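Local coordinates for protein pseudopodium-enriched atypical kinase 1 (Homo sapiens, PDB 6BHC) that folds as a pseudokinase with an unusual catalytic cleft, forms dimers, and probably serves signalling as a scaffold rather than as an active tyrosine kinase, at residues Q326-A329 with S330-N334; I404-E407 with D408-A412. The protein carries 1 engineered substitution. All coordinates share one frame; numbering follows the deposited sequence.

Contact 1: residues Q326-A329 with S330-N334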
ATOM      1  N   GLN A 326      18.774   7.768 -29.362  1.00 19.48           N
ATOM      2  CA  GLN A 326      19.187   8.076 -30.727  1.00 27.20           C
ATOM      3  C   GLN A 326      18.043   7.853 -31.706  1.00 32.01           C
ATOM      4  O   GLN A 326      17.768   8.704 -32.561  1.00 29.08           O
ATOM      5  CB  GLN A 326      20.397   7.225 -31.114  1.00 27.17           C
ATOM      6  CG  GLN A 326      20.801   7.346 -32.575  1.00 30.89           C
ATOM      7  CD  GLN A 326      21.560   8.624 -32.871  1.00 38.53           C
ATOM      8  OE1 GLN A 326      22.788   8.620 -32.962  1.00 44.01           O
ATOM      9  NE2 GLN A 326      20.834   9.725 -33.032  1.00 35.38           N
ATOM     10  N   GLN A 327      17.361   6.710 -31.593  1.00 26.31           N
ATOM     11  CA  GLN A 327      16.231   6.432 -32.471  1.00 28.37           C
ATOM     12  C   GLN A 327      15.097   7.421 -32.236  1.00 25.56           C
ATOM     13  O   GLN A 327      14.426   7.846 -33.184  1.00 32.50           O
ATOM     14  CB  GLN A 327      15.752   4.993 -32.263  1.00 24.43           C
ATOM     15  CG  GLN A 327      14.551   4.594 -33.110  1.00 37.21           C
ATOM     16  CD  GLN A 327      14.872   4.492 -34.591  1.00 44.64           C
ATOM     17  OE1 GLN A 327      16.038   4.459 -34.991  1.00 50.53           O
ATOM     18  NE2 GLN A 327      13.832   4.440 -35.416  1.00 39.58           N
ATOM     19  N   LEU A 328      14.874   7.805 -30.978  1.00 23.25           N
ATOM     20  CA  LEU A 328      13.825   8.771 -30.670  1.00 18.35           C
ATOM     21  C   LEU A 328      14.123  10.128 -31.294  1.00 22.71           C
ATOM     22  O   LEU A 328      13.225  10.780 -31.839  1.00 25.43           O
ATOM     23  CB  LEU A 328      13.666   8.900 -29.155  1.00 23.25           C
ATOM     24  CG  LEU A 328      12.656   9.945 -28.683  1.00 30.27           C
ATOM     25  CD1 LEU A 328      11.276   9.614 -29.222  1.00 25.63           C
ATOM     26  CD2 LEU A 328      12.640  10.035 -27.165  1.00 29.01           C
ATOM     27  N   ALA A 329      15.381  10.570 -31.224  1.00 18.71           N
ATOM     28  CA  ALA A 329      15.751  11.851 -31.817  1.00 25.03           C
ATOM     29  C   ALA A 329      15.615  11.820 -33.335  1.00 24.95           C
ATOM     30  O   ALA A 329      15.117  12.778 -33.936  1.00 23.44           O
ATOM     31  CB  ALA A 329      17.176  12.223 -31.412  1.00 22.10           C
ATOM     32  N   SER A 330      16.048  10.727 -33.968  1.00 23.62           N
ATOM     33  CA  SER A 330      15.942  10.621 -35.420  1.00 23.29           C
ATOM     34  C   SER A 330      14.492  10.707 -35.877  1.00 21.08           C
ATOM     35  O   SER A 330      14.195  11.302 -36.920  1.00 28.50           O
ATOM     36  CB  SER A 330      16.576   9.314 -35.898  1.00 29.63           C
ATOM     37  OG  SER A 330      17.920   9.210 -35.459  1.00 45.97           O
ATOM     38  N   CYS A 331      13.572  10.121 -35.108  1.00 20.35           N
ATOM     39  CA  CYS A 331      12.158  10.196 -35.459  1.00 28.72           C
ATOM     40  C   CYS A 331      11.608  11.600 -35.242  1.00 31.07           C
ATOM     41  O   CYS A 331      10.802  12.087 -36.043  1.00 29.42           O
ATOM     42  CB  CYS A 331      11.358   9.179 -34.646  1.00 33.19           C
ATOM     43  SG  CYS A 331      11.751   7.454 -35.010  1.00 37.51           S
ATOM     44  N   LEU A 332      12.027  12.262 -34.161  1.00 21.75           N
ATOM     45  CA  LEU A 332      11.585  13.624 -33.899  1.00 29.69           C
ATOM     46  C   LEU A 332      12.194  14.628 -34.868  1.00 26.74           C
ATOM     47  O   LEU A 332      11.605  15.691 -35.090  1.00 24.44           O
ATOM     48  CB  LEU A 332      11.924  14.020 -32.460  1.00 23.08           C
ATOM     49  CG  LEU A 332      11.173  13.293 -31.342  1.00 23.60           C
ATOM     50  CD1 LEU A 332      11.790  13.609 -29.987  1.00 17.15           C
ATOM     51  CD2 LEU A 332       9.697  13.664 -31.357  1.00 19.02           C
ATOM     52  N   LEU A 333      13.355  14.321 -35.446  1.00 24.00           N
ATOM     53  CA  LEU A 333      14.036  15.223 -36.362  1.00 25.29           C
ATOM     54  C   LEU A 333      13.789  14.869 -37.821  1.00 26.68           C
ATOM     55  O   LEU A 333      14.534  15.323 -38.697  1.00 37.92           O
ATOM     56  CB  LEU A 333      15.537  15.241 -36.071  1.00 34.22           C
ATOM     57  CG  LEU A 333      15.936  15.837 -34.722  1.00 33.69           C
ATOM     58  CD1 LEU A 333      17.442  15.769 -34.536  1.00 31.73           C
ATOM     59  CD2 LEU A 333      15.438  17.270 -34.605  1.00 24.79           C
ATOM     60  N   ASN A 334      12.770  14.069 -38.100  1.00 38.97           N
ATOM     61  CA  ASN A 334      12.420  13.741 -39.473  1.00 28.07           C
ATOM     62  C   ASN A 334      12.049  15.017 -40.220  1.00 40.58           C
ATOM     63  O   ASN A 334      11.144  15.741 -39.781  1.00 33.67           O
ATOM     64  CB  ASN A 334      11.260  12.747 -39.502  1.00 27.77           C
ATOM     65  CG  ASN A 334      11.027  12.153 -40.881  1.00 31.22           C
ATOM     66  OD1 ASN A 334      11.012  12.864 -41.887  1.00 33.15           O
ATOM     67  ND2 ASN A 334      10.844  10.840 -40.932  1.00 35.19           N
TER

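Contact 2: residues I404-E407 with D408-A412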
ATOM      1  N   ILE A 404       5.747   7.762  -1.708  1.00 57.31           N
ATOM      2  CA  ILE A 404       5.584   7.537  -3.139  1.00 49.60           C
ATOM      3  C   ILE A 404       6.462   8.536  -3.877  1.00 46.72           C
ATOM      4  O   ILE A 404       6.290   9.752  -3.732  1.00 52.56           O
ATOM      5  CB  ILE A 404       4.115   7.667  -3.566  1.00 47.58           C
ATOM      6  CG1 ILE A 404       3.247   6.677  -2.789  1.00 57.46           C
ATOM      7  CG2 ILE A 404       3.973   7.442  -5.063  1.00 41.58           C
ATOM      8  CD1 ILE A 404       3.589   5.228  -3.056  1.00 58.82           C
ATOM      9  N   SER A 405       7.401   8.027  -4.666  1.00 32.19           N
ATOM     10  CA  SER A 405       8.295   8.878  -5.433  1.00 32.10           C
ATOM     11  C   SER A 405       7.649   9.267  -6.759  1.00 32.77           C
ATOM     12  O   SER A 405       6.635   8.706  -7.182  1.00 27.34           O
ATOM     13  CB  SER A 405       9.627   8.173  -5.679  1.00 34.02           C
ATOM     14  OG  SER A 405       9.466   7.092  -6.582  1.00 35.48           O
ATOM     15  N   LEU A 406       8.259  10.251  -7.421  1.00 26.92           N
ATOM     16  CA  LEU A 406       7.756  10.696  -8.715  1.00 27.52           C
ATOM     17  C   LEU A 406       7.826   9.578  -9.747  1.00 26.68           C
ATOM     18  O   LEU A 406       6.923   9.434 -10.580  1.00 24.64           O
ATOM     19  CB  LEU A 406       8.542  11.918  -9.185  1.00 25.40           C
ATOM     20  CG  LEU A 406       8.212  12.451 -10.578  1.00 37.97           C
ATOM     21  CD1 LEU A 406       6.744  12.834 -10.670  1.00 42.89           C
ATOM     22  CD2 LEU A 406       9.103  13.635 -10.914  1.00 44.87           C
ATOM     23  N   GLU A 407       8.887   8.767  -9.699  1.00 27.28           N
ATOM     24  CA  GLU A 407       9.030   7.683 -10.664  1.00 30.50           C
ATOM     25  C   GLU A 407       7.961   6.612 -10.473  1.00 25.42           C
ATOM     26  O   GLU A 407       7.532   5.989 -11.451  1.00 32.35           O
ATOM     27  CB  GLU A 407      10.426   7.067 -10.562  1.00 36.41           C
ATOM     28  CG  GLU A 407      10.765   6.124 -11.706  1.00 47.25           C
ATOM     29  CD  GLU A 407      12.184   5.599 -11.635  1.00 46.34           C
ATOM     30  OE1 GLU A 407      12.412   4.447 -12.059  1.00 48.50           O
ATOM     31  OE2 GLU A 407      13.071   6.337 -11.156  1.00 51.71           O
ATOM     32  N   ASP A 408       7.518   6.386  -9.233  1.00 22.96           N
ATOM     33  CA  ASP A 408       6.456   5.413  -8.996  1.00 21.97           C
ATOM     34  C   ASP A 408       5.154   5.855  -9.649  1.00 20.32           C
ATOM     35  O   ASP A 408       4.440   5.041 -10.247  1.00 24.72           O
ATOM     36  CB  ASP A 408       6.253   5.207  -7.495  1.00 35.95           C
ATOM     37  CG  ASP A 408       7.500   4.701  -6.800  1.00 50.46           C
ATOM     38  OD1 ASP A 408       8.318   4.024  -7.459  1.00 60.58           O
ATOM     39  OD2 ASP A 408       7.658   4.978  -5.592  1.00 56.02           O
ATOM     40  N   TRP A 409       4.824   7.142  -9.534  1.00 23.96           N
ATOM     41  CA  TRP A 409       3.630   7.669 -10.185  1.00 22.47           C
ATOM     42  C   TRP A 409       3.718   7.507 -11.698  1.00 20.32           C
ATOM     43  O   TRP A 409       2.787   7.001 -12.335  1.00 25.03           O
ATOM     44  CB  TRP A 409       3.443   9.136  -9.798  1.00 19.43           C
ATOM     45  CG  TRP A 409       2.333   9.845 -10.515  1.00 26.05           C
ATOM     46  CD1 TRP A 409       1.223   9.285 -11.083  1.00 23.28           C
ATOM     47  CD2 TRP A 409       2.232  11.255 -10.744  1.00 30.32           C
ATOM     48  NE1 TRP A 409       0.439  10.260 -11.650  1.00 32.14           N
ATOM     49  CE2 TRP A 409       1.037  11.478 -11.457  1.00 34.96           C
ATOM     50  CE3 TRP A 409       3.037  12.351 -10.418  1.00 31.90           C
ATOM     51  CZ2 TRP A 409       0.628  12.752 -11.846  1.00 36.15           C
ATOM     52  CZ3 TRP A 409       2.628  13.613 -10.803  1.00 34.05           C
ATOM     53  CH2 TRP A 409       1.434  13.804 -11.508  1.00 35.43           C
ATOM     54  N   LEU A 410       4.842   7.921 -12.290  1.00 17.51           N
ATOM     55  CA  LEU A 410       4.993   7.829 -13.739  1.00 23.05           C
ATOM     56  C   LEU A 410       4.942   6.381 -14.212  1.00 22.18           C
ATOM     57  O   LEU A 410       4.391   6.089 -15.281  1.00 22.33           O
ATOM     58  CB  LEU A 410       6.301   8.495 -14.169  1.00 25.95           C
ATOM     59  CG  LEU A 410       6.459   9.966 -13.768  1.00 41.37           C
ATOM     60  CD1 LEU A 410       7.796  10.527 -14.233  1.00 45.74           C
ATOM     61  CD2 LEU A 410       5.308  10.801 -14.310  1.00 39.96           C
ATOM     62  N   CYS A 411       5.506   5.458 -13.430  1.00 22.10           N
ATOM     63  CA  CYS A 411       5.444   4.047 -13.798  1.00 21.25           C
ATOM     64  C   CYS A 411       4.012   3.530 -13.742  1.00 23.14           C
ATOM     65  O   CYS A 411       3.598   2.741 -14.601  1.00 29.28           O
ATOM     66  CB  CYS A 411       6.351   3.223 -12.885  1.00 30.78           C
ATOM     67  SG  CYS A 411       6.426   1.465 -13.302  1.00 26.45           S
ATOM     68  N   ALA A 412       3.242   3.966 -12.742  1.00 24.76           N
ATOM     69  CA  ALA A 412       1.836   3.585 -12.676  1.00 17.38           C
ATOM     70  C   ALA A 412       1.055   4.148 -13.858  1.00 23.28           C
ATOM     71  O   ALA A 412       0.162   3.478 -14.387  1.00 25.38           O
ATOM     72  CB  ALA A 412       1.222   4.051 -11.356  1.00 20.51           C
TER

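Contact 1: residues Q326-A329 with S330-N334
Ser330 turns its hydroxyl back along its own helix onto the carbonyl of Gln326, one turn earlier, and so gives that oxygen a second donor. With OG beside the backbone N and opposite the carbonyl carbon (chi1 -56°), the hydroxyl donates to Gln326 O at 2.9 Å, arriving 36° above the carbonyl plane. The usual helical bond, Ser330 N to Gln326 O at 3.0 Å, comes from the opposite face, so one carbonyl is gripped from both sides. The Gln326 chain bends at chi2, bringing its NE2 to 3.8 Å from Ser330 OG; this amide is held elsewhere, OE1 by Ile315 N and NE2 by Tyr287 OH. An alanine in place of Ser330 would remove the hydroxyl and probably leave Gln326 O with the backbone donor alone, a small gap opening beside the Gln326 amide. The pattern belongs to the last turns of helix 322-332, which probably corresponds to helix αH of the kinase C-lobe. The same i to i+4 spacing pairs the other side chains. On a more open flank, the Gln327 chain also bends at chi2, and its NE2 comes to 3.7 Å from Cys331 SG, while its OE1 has a weak hydrogen bond from Arg309. Toward the interior, Leu328 and Leu332 cross at a slant, with Leu328 CG 4.0 Å from Leu332 CD1; Leu328 also packs on Ala346, Ile349 and Leu350 of helix 343-354. Leu332 CG sits 3.3 Å from Leu328 O, the carbonyl oxygen to which its own N is bonded. Ala329 O receives Leu333 N at 2.8 Å, although Leu333 has already left helical geometry, and the side chains of these two residues reach Tyr287 and Phe280 of helix 277-289.

Contact 2: residues I404-E407 with D408-A412
Asp408 reaches back across the first turn of its helix to Ser405, and its side chain can be followed atom by atom. CB lies 3.5 Å from Ser405 O and 4.0 Å from Ile404 CG2. From there CG, set beside the backbone N (chi1 -60°), swings the carboxylate toward the chain entering the helix, and stands 3.1 Å from Ser405 OG. At the tip, OD2 accepts from Ser405 N at 3.2 Å, the amide meeting it from above the carboxylate plane, 43° out of it. In return, from the N-cap position, Ser405 OG accepts a weak bond from Asp408 N at 3.4 Å. The reciprocal pair is a capping box, here opening helix 406-417. Leu406 CD1 approaches Trp409 CE3 at 3.7 Å, and the indole stacks with Phe39 and meets Phe115 edge-to-face. Glu407 goes elsewhere, to a salt bridge with Arg178, while Ile404 packs on Leu398 of the second subunit, so the helix start also borders the dimer partner. The Asp408 side chain also touches those of Lys392 and Lys396; a carboxylate at the N-terminal end of a helix would probably hold its negative charge readily, favoured by the helix amides and perhaps by these lysines.

Both contacts are local, each lying within about two turns of one helix, yet one lies at the end of its helix and the other at the start of a different one. Contact 1 closes helix 322-332 in a buried part of the C-lobe, where it touches helices 277-289 and 343-354, and is mostly neutral: amides, a hydroxyl, a thiol and leucines. Contact 2 opens helix 406-417, is only partly buried, and brings charge to the start of its helix, where it meets helices 16-39 and 371-396 and borders the second subunit. Their serines differ accordingly, one donating back to a carbonyl, the other accepting, weakly, from the Asp408 amide. The centres lie 26 Å apart, and the two do not touch.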